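PDB 5UQZ: glucan-binding protein C, GbpC from Streptococcus mutans UA159, which probably binds glucan at the streptococcal cell wall, mediating both sucrose-dependent and sucrose-independent adherence, and carries a calcium ion. Local coordinates for residues Val134-Ile139 / Val152-Thr157; Thr177-Ile182 / Trp328-Ser333; Ile67-Ala72 / Val140-Asn145; Ala72-Glu77 / Glu120-Lys125. All coordinates share one frame; numbering follows the deposited sequence. Where two conformers were deposited one is given.

From the N terminus, interaction 3 opens first: its loop 67-72 leads into strand 73-77 and meets 140-145, closing a loop of 67 residues. Interaction 4 is nested inside that loop and shares Ala72 with it; strand 73-77 there faces strand 122-127 of the four-stranded sheet. Interaction 1 begins next, pairing 134-139 with 152-157 over a short connection, and it crosses interaction 3 because 140-145 lies between its two segments. Interaction 2 comes last and spans 145 residues, joining 177-182 to 328-333 at the edge of the four-stranded sheet. Packing of Tyr156 on Thr179 and Ile180 connects interactions 1 and 2.

Interaction 1. Residues Val134-Ile139 / Val152-Thr157; sequences VTYDNI and VKINYT
The backbone N of Tyr136 donates to Val152 O over 2.7 Å, the shortest of four bonds that join strands 132-137 and 151-160 as antiparallel neighbours. Val152 N returns a bond to Tyr136 O, and Val134 and Ile154 bond to each other in both directions, so two hydrogen-bonded pairs enclose the non-hydrogen-bonded pair of Thr135 and Lys153. There the CA of Lys153 comes to 3.3 Å from Val134 O in a CA-H...O contact.

On the face carrying Val134, Tyr136, Val152 and Ile154, the side chains pack closely. The two tyrosines meet tip to tip: Tyr156 OH donates to Tyr136 OH at 2.9 Å, and the acceptor oxygen lies at the edge of the Tyr156 ring, in its plane. CG of Tyr136 is anti to its carbonyl carbon and beside its own backbone N (chi1 -56°); at the ring, CE1 lies 3.7 Å from Ile154 CG1. Val134 CG1 lies over one face of the Tyr136 ring, toward the rim, while Val134 CG2 reaches the edge of Tyr156, 3.7 Å from CE1. The hydroxyl-to-hydroxyl bond thus pairs two phenols among the aliphatic side chains of Val134, Val152 and Ile154.

Strand 73-77 flanks 132-137 on one side, strand 194-204 pairs with 151-160 on the other, and Leu172 of strand 167-172 in the four-stranded sheet packs against Val134, Tyr136 and Tyr156.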
loop_
_atom_site.group_PDB
_atom_site.type_symbol
_atom_site.label_atom_id
_atom_site.label_comp_id
_atom_site.label_asym_id
_atom_site.label_seq_id
_atom_site.Cartn_x
_atom_site.Cartn_y
_atom_site.Cartn_z
ATOM N N VAL A 134 11.882 13.697 10.654
ATOM C CA VAL A 134 10.786 13.453 11.587
ATOM C C VAL A 134 11.252 12.461 12.631
ATOM O O VAL A 134 11.704 11.355 12.298
ATOM C CB VAL A 134 9.552 12.898 10.860
ATOM C CG1 VAL A 134 8.395 12.703 11.833
ATOM C CG2 VAL A 134 9.149 13.810 9.694
ATOM N N THR A 135 11.171 12.851 13.905
ATOM C CA THR A 135 11.534 11.959 15.011
ATOM C C THR A 135 10.273 11.510 15.696
ATOM O O THR A 135 9.456 12.340 16.107
ATOM C CB THR A 135 12.457 12.693 15.991
ATOM O OG1 THR A 135 13.663 13.096 15.269
ATOM C CG2 THR A 135 12.865 11.805 17.127
ATOM N N TYR A 136 10.136 10.188 15.832
ATOM C CA TYR A 136 8.958 9.584 16.437
ATOM C C TYR A 136 9.379 8.944 17.749
ATOM O O TYR A 136 10.349 8.150 17.800
ATOM C CB TYR A 136 8.404 8.478 15.541
ATOM C CG TYR A 136 8.062 8.864 14.110
ATOM C CD1 TYR A 136 9.043 8.941 13.126
ATOM C CD2 TYR A 136 6.718 9.135 13.731
ATOM C CE1 TYR A 136 8.733 9.226 11.809
ATOM C CE2 TYR A 136 6.405 9.384 12.411
ATOM C CZ TYR A 136 7.408 9.421 11.449
ATOM O OH TYR A 136 7.122 9.626 10.132
ATOM N N ASP A 137 8.680 9.262 18.819
ATOM C CA ASP A 137 8.963 8.576 20.067
ATOM C C ASP A 137 7.672 8.183 20.748
ATOM O O ASP A 137 6.601 8.308 20.168
ATOM C CB ASP A 137 10.066 9.188 20.907
ATOM C CG ASP A 137 9.721 10.544 21.341
ATOM O OD1 ASP A 137 8.631 10.998 21.087
ATOM O OD2 ASP A 137 10.532 11.176 22.018
ATOM N N ASN A 138 7.778 7.649 21.972
ATOM C CA ASN A 138 6.716 6.830 22.577
ATOM C C ASN A 138 6.449 5.582 21.724
ATOM O O ASN A 138 5.349 5.357 21.209
ATOM C CB ASN A 138 5.422 7.607 22.882
ATOM C CG ASN A 138 4.667 6.980 24.025
ATOM O OD1 ASN A 138 5.100 6.015 24.615
ATOM N ND2 ASN A 138 3.636 7.645 24.478
ATOM N N ILE A 139 7.519 4.778 21.586
ATOM C CA ILE A 139 7.528 3.532 20.796
ATOM C C ILE A 139 7.428 2.411 21.813
ATOM O O ILE A 139 8.287 2.274 22.709
ATOM C CB ILE A 139 8.821 3.417 19.984
ATOM C CG1 ILE A 139 9.092 4.681 19.147
ATOM C CG2 ILE A 139 8.755 2.176 19.110
ATOM C CD1 ILE A 139 7.983 5.110 18.237
ATOM N N VAL A 152 12.331 6.449 16.501
ATOM C CA VAL A 152 12.582 6.243 15.086
ATOM C C VAL A 152 12.810 7.623 14.490
ATOM O O VAL A 152 12.057 8.548 14.790
ATOM C CB VAL A 152 11.389 5.549 14.360
ATOM C CG1 VAL A 152 11.742 5.207 12.928
ATOM C CG2 VAL A 152 10.951 4.277 15.138
ATOM N N LYS A 153 13.797 7.750 13.601
ATOM C CA LYS A 153 13.937 8.960 12.805
ATOM C C LYS A 153 13.725 8.601 11.344
ATOM O O LYS A 153 14.321 7.631 10.864
ATOM C CB LYS A 153 15.301 9.634 13.005
ATOM C CG LYS A 153 15.443 10.930 12.208
ATOM C CD LYS A 153 16.626 11.784 12.679
ATOM C CE LYS A 153 17.965 11.191 12.432
ATOM N NZ LYS A 153 18.987 12.271 12.680
ATOM N N ILE A 154 12.876 9.366 10.663
ATOM C CA ILE A 154 12.697 9.189 9.228
ATOM C C ILE A 154 12.939 10.518 8.563
ATOM O O ILE A 154 12.275 11.520 8.886
ATOM C CB ILE A 154 11.308 8.608 8.865
ATOM C CG1 ILE A 154 11.031 7.348 9.683
ATOM C CG2 ILE A 154 11.280 8.333 7.341
ATOM C CD1 ILE A 154 9.700 6.665 9.354
ATOM N N ASN A 155 13.880 10.540 7.605
ATOM C CA ASN A 155 14.087 11.698 6.763
ATOM C C ASN A 155 13.354 11.485 5.458
ATOM O O ASN A 155 13.338 10.375 4.923
ATOM C CB ASN A 155 15.595 11.853 6.479
ATOM C CG ASN A 155 16.366 12.226 7.711
ATOM O OD1 ASN A 155 15.802 12.712 8.697
ATOM N ND2 ASN A 155 17.647 11.927 7.720
ATOM N N TYR A 156 12.740 12.560 4.954
ATOM C CA TYR A 156 12.005 12.528 3.694
ATOM C C TYR A 156 12.450 13.710 2.846
ATOM O O TYR A 156 12.563 14.842 3.347
ATOM C CB TYR A 156 10.478 12.711 3.923
ATOM C CG TYR A 156 9.851 11.730 4.871
ATOM C CD1 TYR A 156 9.774 11.968 6.240
ATOM C CD2 TYR A 156 9.205 10.617 4.374
ATOM C CE1 TYR A 156 9.082 11.116 7.109
ATOM C CE2 TYR A 156 8.510 9.733 5.233
ATOM C CZ TYR A 156 8.429 10.002 6.587
ATOM O OH TYR A 156 7.759 9.125 7.396
ATOM N N THR A 157 12.629 13.460 1.547
ATOM C CA THR A 157 12.964 14.537 0.596
ATOM C C THR A 157 12.110 14.350 -0.655
ATOM O O THR A 157 12.168 13.292 -1.298
ATOM C CB THR A 157 14.438 14.500 0.178
ATOM O OG1 THR A 157 15.235 14.548 1.361
ATOM C CG2 THR A 157 14.777 15.702 -0.700
#

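Interaction 2. Residues Thr177-Ile182 / Trp328-Ser333; sequences TKTIFI and WFATNS
The five-membered ring of Trp328 and the ring of Phe181 meet obliquely, their planes 33° apart, with the side chains crossing at about a right angle. Phe181 CD1 comes to 3.5 Å from Trp328 CB, and Trp328 CA lies over one face of the phenyl ring, toward the rim. At the indole edge, NE1 donates to Lys178 O at 2.8 Å, with the oxygen in the ring plane. The Phe329 ring, on the other side of the strand, receives Thr179 CG2 at its edge. Further aromatic partners are Tyr100, stacked with Phe181, Phe314, stacked with Phe329, and Phe173, which meets Trp328 with planes at about 30°.

Strands 180-184 and 325-329 pair antiparallel through Ile180 and Phe329, which exchange two backbone bonds. Beyond them the two segments stay together through side chains. Thr331 N donates to Thr179 OG1 at 3.1 Å, and the same hydroxyl gives its proton to a water that in turn donates to Thr331 O. Further along, Asn332 ND2 bonds Thr177 O at 3.0 Å, nearly straight (170°) and in the amide plane; its OD1 accepts from Ser221 and Ala334.

The carbonyls of Thr177 and Lys178 are thus satisfied by side-chain N-H groups where regular pairing has ended. The bond from NE1 would restrict the rotation of the indole, whose side chain lies about 6 Å from the bound calcium ion.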
loop_
_atom_site.group_PDB
_atom_site.type_symbol
_atom_site.label_atom_id
_atom_site.label_comp_id
_atom_site.label_asym_id
_atom_site.label_seq_id
_atom_site.Cartn_x
_atom_site.Cartn_y
_atom_site.Cartn_z
ATOM N N THR A 177 4.721 3.544 11.402
ATOM C CA THR A 177 4.483 2.360 10.592
ATOM C C THR A 177 3.454 2.615 9.523
ATOM O O THR A 177 3.301 1.763 8.627
ATOM C CB THR A 177 4.075 1.165 11.479
ATOM O OG1 THR A 177 2.773 1.373 12.007
ATOM C CG2 THR A 177 5.094 0.862 12.550
ATOM N N LYS A 178 2.750 3.765 9.571
ATOM C CA LYS A 178 1.822 4.157 8.508
ATOM C C LYS A 178 2.485 5.117 7.524
ATOM O O LYS A 178 1.963 5.346 6.438
ATOM C CB LYS A 178 0.591 4.814 9.137
ATOM C CG LYS A 178 -0.243 3.836 9.954
ATOM C CD LYS A 178 -1.325 4.578 10.746
ATOM C CE LYS A 178 -2.335 5.335 9.908
ATOM N NZ LYS A 178 -3.299 5.989 10.843
ATOM N N THR A 179 3.641 5.687 7.884
ATOM C CA THR A 179 4.491 6.492 7.008
ATOM C C THR A 179 3.767 7.721 6.465
ATOM O O THR A 179 3.469 8.601 7.264
ATOM C CB THR A 179 5.190 5.627 5.944
ATOM O OG1 THR A 179 5.558 4.338 6.476
ATOM C CG2 THR A 179 6.432 6.312 5.423
ATOM N N ILE A 180 3.505 7.824 5.157
ATOM C CA ILE A 180 3.043 9.088 4.595
ATOM C C ILE A 180 2.022 8.838 3.493
ATOM O O ILE A 180 2.137 7.890 2.696
ATOM C CB ILE A 180 4.305 9.777 4.081
ATOM C CG1 ILE A 180 4.147 11.139 3.582
ATOM C CG2 ILE A 180 4.972 9.066 2.936
ATOM C CD1 ILE A 180 5.561 11.612 3.008
ATOM N N PHE A 181 1.063 9.760 3.409
ATOM C CA PHE A 181 0.127 9.830 2.289
ATOM C C PHE A 181 0.438 11.137 1.579
ATOM O O PHE A 181 0.413 12.193 2.213
ATOM C CB PHE A 181 -1.321 9.763 2.794
ATOM C CG PHE A 181 -2.306 9.350 1.770
ATOM C CD1 PHE A 181 -3.215 8.360 2.065
ATOM C CD2 PHE A 181 -2.393 10.002 0.554
ATOM C CE1 PHE A 181 -4.178 7.966 1.137
ATOM C CE2 PHE A 181 -3.383 9.603 -0.398
ATOM C CZ PHE A 181 -4.218 8.577 -0.107
ATOM N N ILE A 182 0.838 11.079 0.314
ATOM C CA ILE A 182 1.307 12.259 -0.426
ATOM C C ILE A 182 0.587 12.362 -1.759
ATOM O O ILE A 182 0.239 11.344 -2.384
ATOM C CB ILE A 182 2.848 12.211 -0.551
ATOM C CG1 ILE A 182 3.409 13.457 -1.197
ATOM C CG2 ILE A 182 3.342 10.972 -1.297
ATOM C CD1 ILE A 182 4.923 13.607 -1.072
ATOM N N TRP A 328 -0.358 6.285 -0.858
ATOM C CA TRP A 328 -0.155 6.051 0.563
ATOM C C TRP A 328 1.005 5.076 0.622
ATOM O O TRP A 328 0.836 3.880 0.345
ATOM C CB TRP A 328 -1.382 5.460 1.227
ATOM C CG TRP A 328 -1.223 5.256 2.702
ATOM C CD1 TRP A 328 -0.074 5.426 3.488
ATOM C CD2 TRP A 328 -2.255 4.914 3.605
ATOM N NE1 TRP A 328 -0.341 5.119 4.785
ATOM C CE2 TRP A 328 -1.674 4.824 4.894
ATOM C CE3 TRP A 328 -3.616 4.630 3.440
ATOM C CZ2 TRP A 328 -2.417 4.491 6.024
ATOM C CZ3 TRP A 328 -4.349 4.306 4.558
ATOM C CH2 TRP A 328 -3.742 4.239 5.839
ATOM N N PHE A 329 2.209 5.590 0.894
ATOM C CA PHE A 329 3.374 4.721 0.949
ATOM C C PHE A 329 3.654 4.428 2.401
ATOM O O PHE A 329 3.943 5.348 3.171
ATOM C CB PHE A 329 4.602 5.403 0.323
ATOM C CG PHE A 329 5.795 4.515 0.348
ATOM C CD1 PHE A 329 5.968 3.552 -0.628
ATOM C CD2 PHE A 329 6.705 4.583 1.393
ATOM C CE1 PHE A 329 7.049 2.659 -0.550
ATOM C CE2 PHE A 329 7.773 3.706 1.449
ATOM C CZ PHE A 329 7.950 2.747 0.480
ATOM N N ALA A 330 3.636 3.157 2.754
ATOM C CA ALA A 330 3.975 2.731 4.089
ATOM C C ALA A 330 5.046 1.663 3.993
ATOM O O ALA A 330 5.082 0.883 3.026
ATOM C CB ALA A 330 2.774 2.224 4.886
ATOM N N THR A 331 5.941 1.644 4.963
ATOM C CA THR A 331 6.839 0.491 5.071
ATOM C C THR A 331 6.994 0.160 6.544
ATOM O O THR A 331 7.065 1.037 7.401
ATOM C CB THR A 331 8.216 0.767 4.364
ATOM O OG1 THR A 331 9.035 -0.416 4.490
ATOM C CG2 THR A 331 8.946 1.921 5.022
ATOM N N ASN A 332 7.025 -1.115 6.844
ATOM C CA ASN A 332 6.968 -1.625 8.215
ATOM C C ASN A 332 7.390 -3.095 8.126
ATOM O O ASN A 332 7.790 -3.568 7.063
ATOM C CB ASN A 332 5.580 -1.380 8.791
ATOM C CG ASN A 332 4.535 -1.855 7.866
ATOM O OD1 ASN A 332 4.578 -3.028 7.399
ATOM N ND2 ASN A 332 3.632 -0.966 7.494
ATOM N N SER A 333 7.280 -3.830 9.219
ATOM C CA SER A 333 7.716 -5.228 9.206
ATOM C C SER A 333 6.655 -6.186 8.731
ATOM O O SER A 333 6.942 -7.383 8.636
ATOM C CB SER A 333 8.205 -5.653 10.583
ATOM O OG SER A 333 7.173 -5.578 11.552
HETATM O O HOH W 1 7.896 3.670 8.007
#

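Interaction 3. Residues Ile67-Ala72 / Val140-Asn145; sequences INEPEA and VNSKYN
Ile67 reaches the 140-145 segment through a water: its backbone N donates to the water, which gives a bond of 2.9 Å to Ser142 OG and a weak one to Asn141 O. At Asn68 the backbone carbonyl takes the amide of Asn141, with ND2 at 2.9 Å from O; the N-H points almost straight at the oxygen but arrives above the carbonyl plane, 38° out of it. The two asparagine side chains cross obliquely with their amide planes nearly parallel.

Glu69 accepts three of the four direct hydrogen bonds. Its chain bends at chi2 (-63°), and the carboxylate ends beside the backbone of 140-142. OE1 accepts from Val140 N at 2.8 Å, on the syn side though somewhat out of the carboxylate plane. OE2 is gripped twice: Asn141 N comes to its syn lone pair at 2.8 Å, while Ser142 OG donates to its anti lone pair at 2.6 Å. A buried carboxylate is therefore met by three donors from three consecutive residues, which would favour its ionised form. In the fold, this joins the loop between strands 64-65 and 73-77 to the connection between strands 132-137 and 143-144, beside the small sheet in which 143-144 pairs with 64-65. Asp175, from a third loop, accepts from Glu69 N.

Glu69 also opens a type I beta turn that ends at Ala72. Within it, Pro70 CD lies 3.9 Å from Asn141 ND2. Glu71 crosses Val140 at about a right angle, its OE1 3.7 Å from Val140 CG1 and its OE2 near CG2.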
loop_
_atom_site.group_PDB
_atom_site.type_symbol
_atom_site.label_atom_id
_atom_site.label_comp_id
_atom_site.label_asym_id
_atom_site.label_seq_id
_atom_site.Cartn_x
_atom_site.Cartn_y
_atom_site.Cartn_z
ATOM N N ILE A 67 5.360 -2.772 13.536
ATOM C CA ILE A 67 4.088 -2.930 12.847
ATOM C C ILE A 67 2.981 -2.063 13.357
ATOM O O ILE A 67 2.051 -1.743 12.607
ATOM C CB ILE A 67 3.643 -4.378 12.772
ATOM C CG1 ILE A 67 2.341 -4.523 11.994
ATOM C CG2 ILE A 67 3.528 -4.911 14.037
ATOM C CD1 ILE A 67 2.387 -3.681 10.623
ATOM N N ASN A 68 3.012 -1.705 14.613
ATOM C CA ASN A 68 1.866 -0.993 15.197
ATOM C C ASN A 68 2.402 -0.067 16.274
ATOM O O ASN A 68 2.885 -0.580 17.268
ATOM C CB ASN A 68 0.952 -2.117 15.807
ATOM C CG ASN A 68 -0.173 -1.635 16.708
ATOM O OD1 ASN A 68 -0.978 -0.792 16.316
ATOM N ND2 ASN A 68 -0.298 -2.267 17.904
ATOM N N GLU A 69 2.317 1.259 16.098
ATOM C CA GLU A 69 2.805 2.195 17.112
ATOM C C GLU A 69 1.778 3.296 17.280
ATOM O O GLU A 69 1.988 4.460 16.910
ATOM C CB GLU A 69 4.189 2.742 16.743
ATOM C CG GLU A 69 5.286 1.667 16.890
ATOM C CD GLU A 69 5.452 1.167 18.334
ATOM O OE1 GLU A 69 4.930 1.786 19.294
ATOM O OE2 GLU A 69 6.137 0.123 18.526
ATOM N N PRO A 70 0.628 2.957 17.875
ATOM C CA PRO A 70 -0.494 3.899 17.896
ATOM C C PRO A 70 -0.342 4.995 18.937
ATOM O O PRO A 70 -1.156 5.920 18.962
ATOM C CB PRO A 70 -1.712 2.995 18.221
ATOM C CG PRO A 70 -1.114 1.904 19.037
ATOM C CD PRO A 70 0.279 1.656 18.463
ATOM N N GLU A 71 0.680 4.939 19.784
ATOM C CA GLU A 71 0.934 5.959 20.800
ATOM C C GLU A 71 2.037 6.915 20.391
ATOM O O GLU A 71 2.374 7.791 21.180
ATOM C CB GLU A 71 1.328 5.309 22.154
ATOM C CG GLU A 71 0.339 4.280 22.616
ATOM C CD GLU A 71 0.745 3.582 23.899
ATOM O OE1 GLU A 71 1.422 4.173 24.767
ATOM O OE2 GLU A 71 0.341 2.413 24.083
ATOM N N ALA A 72 2.633 6.727 19.223
ATOM C CA ALA A 72 3.836 7.493 18.893
ATOM C C ALA A 72 3.496 8.973 18.723
ATOM O O ALA A 72 2.383 9.339 18.317
ATOM C CB ALA A 72 4.468 6.943 17.631
ATOM N N VAL A 140 6.335 1.625 21.699
ATOM C CA VAL A 140 5.962 0.721 22.777
ATOM C C VAL A 140 5.950 -0.737 22.383
ATOM O O VAL A 140 6.017 -1.588 23.291
ATOM C CB VAL A 140 4.598 1.107 23.406
ATOM C CG1 VAL A 140 4.610 2.534 23.847
ATOM C CG2 VAL A 140 3.409 0.793 22.512
ATOM N N ASN A 141 5.893 -1.070 21.083
ATOM C CA ASN A 141 5.655 -2.446 20.615
ATOM C C ASN A 141 6.782 -2.982 19.768
ATOM O O ASN A 141 6.592 -4.074 19.220
ATOM C CB ASN A 141 4.389 -2.497 19.750
ATOM C CG ASN A 141 3.151 -2.194 20.543
ATOM O OD1 ASN A 141 3.018 -2.633 21.679
ATOM N ND2 ASN A 141 2.238 -1.411 19.950
ATOM N N SER A 142 7.850 -2.241 19.533
ATOM C CA SER A 142 8.768 -2.558 18.454
ATOM C C SER A 142 10.151 -2.954 18.968
ATOM O O SER A 142 10.604 -2.482 20.021
ATOM C CB SER A 142 8.871 -1.375 17.484
ATOM O OG SER A 142 7.613 -1.158 16.859
ATOM N N LYS A 143 10.843 -3.799 18.187
ATOM C CA LYS A 143 12.187 -4.229 18.561
ATOM C C LYS A 143 12.918 -4.645 17.298
ATOM O O LYS A 143 12.301 -4.925 16.258
ATOM C CB LYS A 143 12.145 -5.401 19.544
ATOM C CG LYS A 143 11.565 -6.660 19.003
ATOM C CD LYS A 143 11.704 -7.821 19.989
ATOM C CE LYS A 143 11.115 -9.109 19.355
ATOM N NZ LYS A 143 11.574 -10.348 20.069
ATOM N N TYR A 144 14.237 -4.727 17.411
ATOM C CA TYR A 144 15.066 -5.293 16.333
ATOM C C TYR A 144 16.081 -6.219 16.979
ATOM O O TYR A 144 16.880 -5.765 17.800
ATOM C CB TYR A 144 15.787 -4.181 15.557
ATOM C CG TYR A 144 16.760 -4.770 14.578
ATOM C CD1 TYR A 144 16.316 -5.290 13.354
ATOM C CD2 TYR A 144 18.103 -4.842 14.885
ATOM C CE1 TYR A 144 17.211 -5.893 12.454
ATOM C CE2 TYR A 144 19.025 -5.414 13.973
ATOM C CZ TYR A 144 18.568 -5.952 12.747
ATOM O OH TYR A 144 19.419 -6.507 11.815
ATOM N N ASN A 145 16.069 -7.483 16.589
ATOM C CA ASN A 145 16.994 -8.479 17.165
ATOM C C ASN A 145 17.043 -8.362 18.692
ATOM O O ASN A 145 18.110 -8.322 19.320
ATOM C CB ASN A 145 18.385 -8.363 16.519
ATOM C CG ASN A 145 18.423 -9.037 15.138
ATOM O OD1 ASN A 145 17.501 -9.759 14.747
ATOM N ND2 ASN A 145 19.500 -8.792 14.400
HETATM O O HOH W 2 5.383 -2.953 16.320
#

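Interaction 4. Residues Ala72-Glu77 / Glu120-Lys125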
loop_
_atom_site.group_PDB
_atom_site.type_symbol
_atom_site.label_atom_id
_atom_site.label_comp_id
_atom_site.label_asym_id
_atom_site.label_seq_id
_atom_site.Cartn_x
_atom_site.Cartn_y
_atom_site.Cartn_z
ATOM N N ALA A 72 2.633 6.727 19.223
ATOM C CA ALA A 72 3.836 7.493 18.893
ATOM C C ALA A 72 3.496 8.973 18.723
ATOM O O ALA A 72 2.383 9.339 18.317
ATOM C CB ALA A 72 4.468 6.943 17.631
ATOM N N LYS A 73 4.483 9.820 19.008
ATOM C CA LYS A 73 4.346 11.254 18.803
ATOM C C LYS A 73 5.525 11.743 17.967
ATOM O O LYS A 73 6.577 11.102 17.904
ATOM C CB LYS A 73 4.242 11.981 20.140
ATOM C CG LYS A 73 5.484 11.922 20.938
ATOM C CD LYS A 73 5.351 12.865 22.153
ATOM C CE LYS A 73 6.498 12.733 23.106
ATOM N NZ LYS A 73 7.745 13.299 22.509
ATOM N N LEU A 74 5.327 12.917 17.364
ATOM C CA LEU A 74 6.195 13.447 16.324
ATOM C C LEU A 74 6.913 14.721 16.728
ATOM O O LEU A 74 6.313 15.600 17.339
ATOM C CB LEU A 74 5.246 14.070 15.241
ATOM C CG LEU A 74 4.419 13.075 14.474
ATOM C CD1 LEU A 74 3.290 13.741 13.711
ATOM C CD2 LEU A 74 5.264 12.189 13.548
ATOM N N SER A 75 8.146 14.876 16.246
ATOM C CA SER A 75 8.902 16.118 16.264
ATOM C C SER A 75 9.446 16.304 14.862
ATOM O O SER A 75 10.070 15.386 14.320
ATOM C CB SER A 75 10.075 16.006 17.262
ATOM O OG SER A 75 10.817 17.204 17.318
ATOM N N ILE A 76 9.175 17.460 14.263
ATOM C CA ILE A 76 9.411 17.644 12.834
ATOM C C ILE A 76 10.364 18.812 12.643
ATOM O O ILE A 76 10.134 19.891 13.198
ATOM C CB ILE A 76 8.079 17.903 12.094
ATOM C CG1 ILE A 76 7.069 16.785 12.317
ATOM C CG2 ILE A 76 8.321 18.140 10.611
ATOM C CD1 ILE A 76 5.626 17.181 11.925
ATOM N N GLU A 77 11.387 18.605 11.828
ATOM C CA GLU A 77 12.318 19.644 11.455
ATOM C C GLU A 77 12.338 19.787 9.941
ATOM O O GLU A 77 12.281 18.801 9.206
ATOM C CB GLU A 77 13.730 19.299 11.940
ATOM C CG GLU A 77 14.723 20.448 11.771
ATOM C CD GLU A 77 16.145 20.133 12.227
ATOM O OE1 GLU A 77 16.429 18.987 12.669
ATOM O OE2 GLU A 77 17.007 21.044 12.147
ATOM N N GLU A 120 -0.674 13.980 17.080
ATOM C CA GLU A 120 -1.672 13.767 16.033
ATOM C C GLU A 120 -1.048 13.810 14.640
ATOM O O GLU A 120 0.062 14.324 14.418
ATOM C CB GLU A 120 -2.830 14.739 16.119
ATOM C CG GLU A 120 -2.372 16.123 15.794
ATOM C CD GLU A 120 -3.480 17.190 15.937
ATOM O OE1 GLU A 120 -4.626 16.911 15.566
ATOM O OE2 GLU A 120 -3.215 18.318 16.388
ATOM N N ASP A 121 -1.766 13.168 13.716
ATOM C CA ASP A 121 -1.382 13.232 12.315
ATOM C C ASP A 121 -1.250 14.690 11.897
ATOM O O ASP A 121 -2.037 15.535 12.308
ATOM C CB ASP A 121 -2.445 12.554 11.447
ATOM C CG ASP A 121 -2.636 11.078 11.730
ATOM O OD1 ASP A 121 -1.751 10.414 12.321
ATOM O OD2 ASP A 121 -3.680 10.557 11.302
ATOM N N THR A 122 -0.245 14.981 11.076
ATOM C CA THR A 122 0.113 16.360 10.740
ATOM C C THR A 122 0.083 16.554 9.235
ATOM O O THR A 122 0.502 15.681 8.490
ATOM C CB THR A 122 1.540 16.590 11.295
ATOM O OG1 THR A 122 1.494 16.444 12.735
ATOM C CG2 THR A 122 2.090 17.968 10.988
ATOM N N TRP A 123 -0.358 17.697 8.757
ATOM C CA TRP A 123 -0.458 17.985 7.322
ATOM C C TRP A 123 0.471 19.136 6.967
ATOM O O TRP A 123 0.505 20.150 7.687
ATOM C CB TRP A 123 -1.892 18.405 6.988
ATOM C CG TRP A 123 -2.907 17.323 6.938
ATOM C CD1 TRP A 123 -3.602 16.784 8.012
ATOM C CD2 TRP A 123 -3.425 16.678 5.770
ATOM N NE1 TRP A 123 -4.509 15.846 7.561
ATOM C CE2 TRP A 123 -4.424 15.766 6.193
ATOM C CE3 TRP A 123 -3.139 16.787 4.413
ATOM C CZ2 TRP A 123 -5.131 14.991 5.291
ATOM C CZ3 TRP A 123 -3.827 16.017 3.523
ATOM C CH2 TRP A 123 -4.807 15.120 3.963
ATOM N N PHE A 124 1.146 19.012 5.829
ATOM C CA PHE A 124 2.036 20.068 5.380
ATOM C C PHE A 124 2.308 19.896 3.898
ATOM O O PHE A 124 2.056 18.835 3.324
ATOM C CB PHE A 124 3.370 20.116 6.165
ATOM C CG PHE A 124 4.074 18.794 6.285
ATOM C CD1 PHE A 124 4.886 18.315 5.270
ATOM C CD2 PHE A 124 3.921 18.039 7.439
ATOM C CE1 PHE A 124 5.558 17.077 5.430
ATOM C CE2 PHE A 124 4.572 16.829 7.587
ATOM C CZ PHE A 124 5.392 16.367 6.568
ATOM N N LYS A 125 2.831 20.952 3.282
ATOM C CA LYS A 125 3.312 20.884 1.914
ATOM C C LYS A 125 4.815 20.675 1.951
ATOM O O LYS A 125 5.522 21.370 2.672
ATOM C CB LYS A 125 2.999 22.233 1.249
ATOM C CG LYS A 125 3.216 22.348 -0.223
ATOM C CD LYS A 125 3.357 23.805 -0.683
ATOM C CE LYS A 125 2.158 24.601 -0.318
ATOM N NZ LYS A 125 2.159 25.927 -1.037
#
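Leu74 and Ile76 meet Thr122 and Phe124 between two stacked sheets, the packing expected of a beta-supersandwich, the fold of this protein. Strand 73-77 is paired with 132-137 in one sheet, and strand 122-127 lies at the margin of the other. Their axes are 10.7 Å apart and run nearly in the same direction, 18° from parallel. No hydrogen bond crosses between them.

Apolar contact comes from side chains that point at each other. Ile76 and Thr122 reach tip to tip, CD1 of the isoleucine standing 3.7 Å from CG2 of the threonine. The same CD1 lies 4.5 Å from Phe124 CE2, at an oblique position to the ring, while Thr122 CG2 sits at that ring's edge, in its plane. Tyr82, from strand 82-83, touches all three of these side chains. Leu74 instead slides past Thr122 in the opposite direction, and Val134 and Tyr136 of strand 132-137 also pack against its side chain.

Contacts of carbon with polar atoms gather where the chain enters strand 122-127. The first torsion of Thr122 sets OG1 beside its own backbone N and CG2 anti to that N (chi1 -63°), presenting the oxygen to Leu74 and the methyl to Ile76. Leu74 CD1 rests against two oxygens, 3.4 Å from Thr122 OG1 and 3.4 Å from Glu120 O.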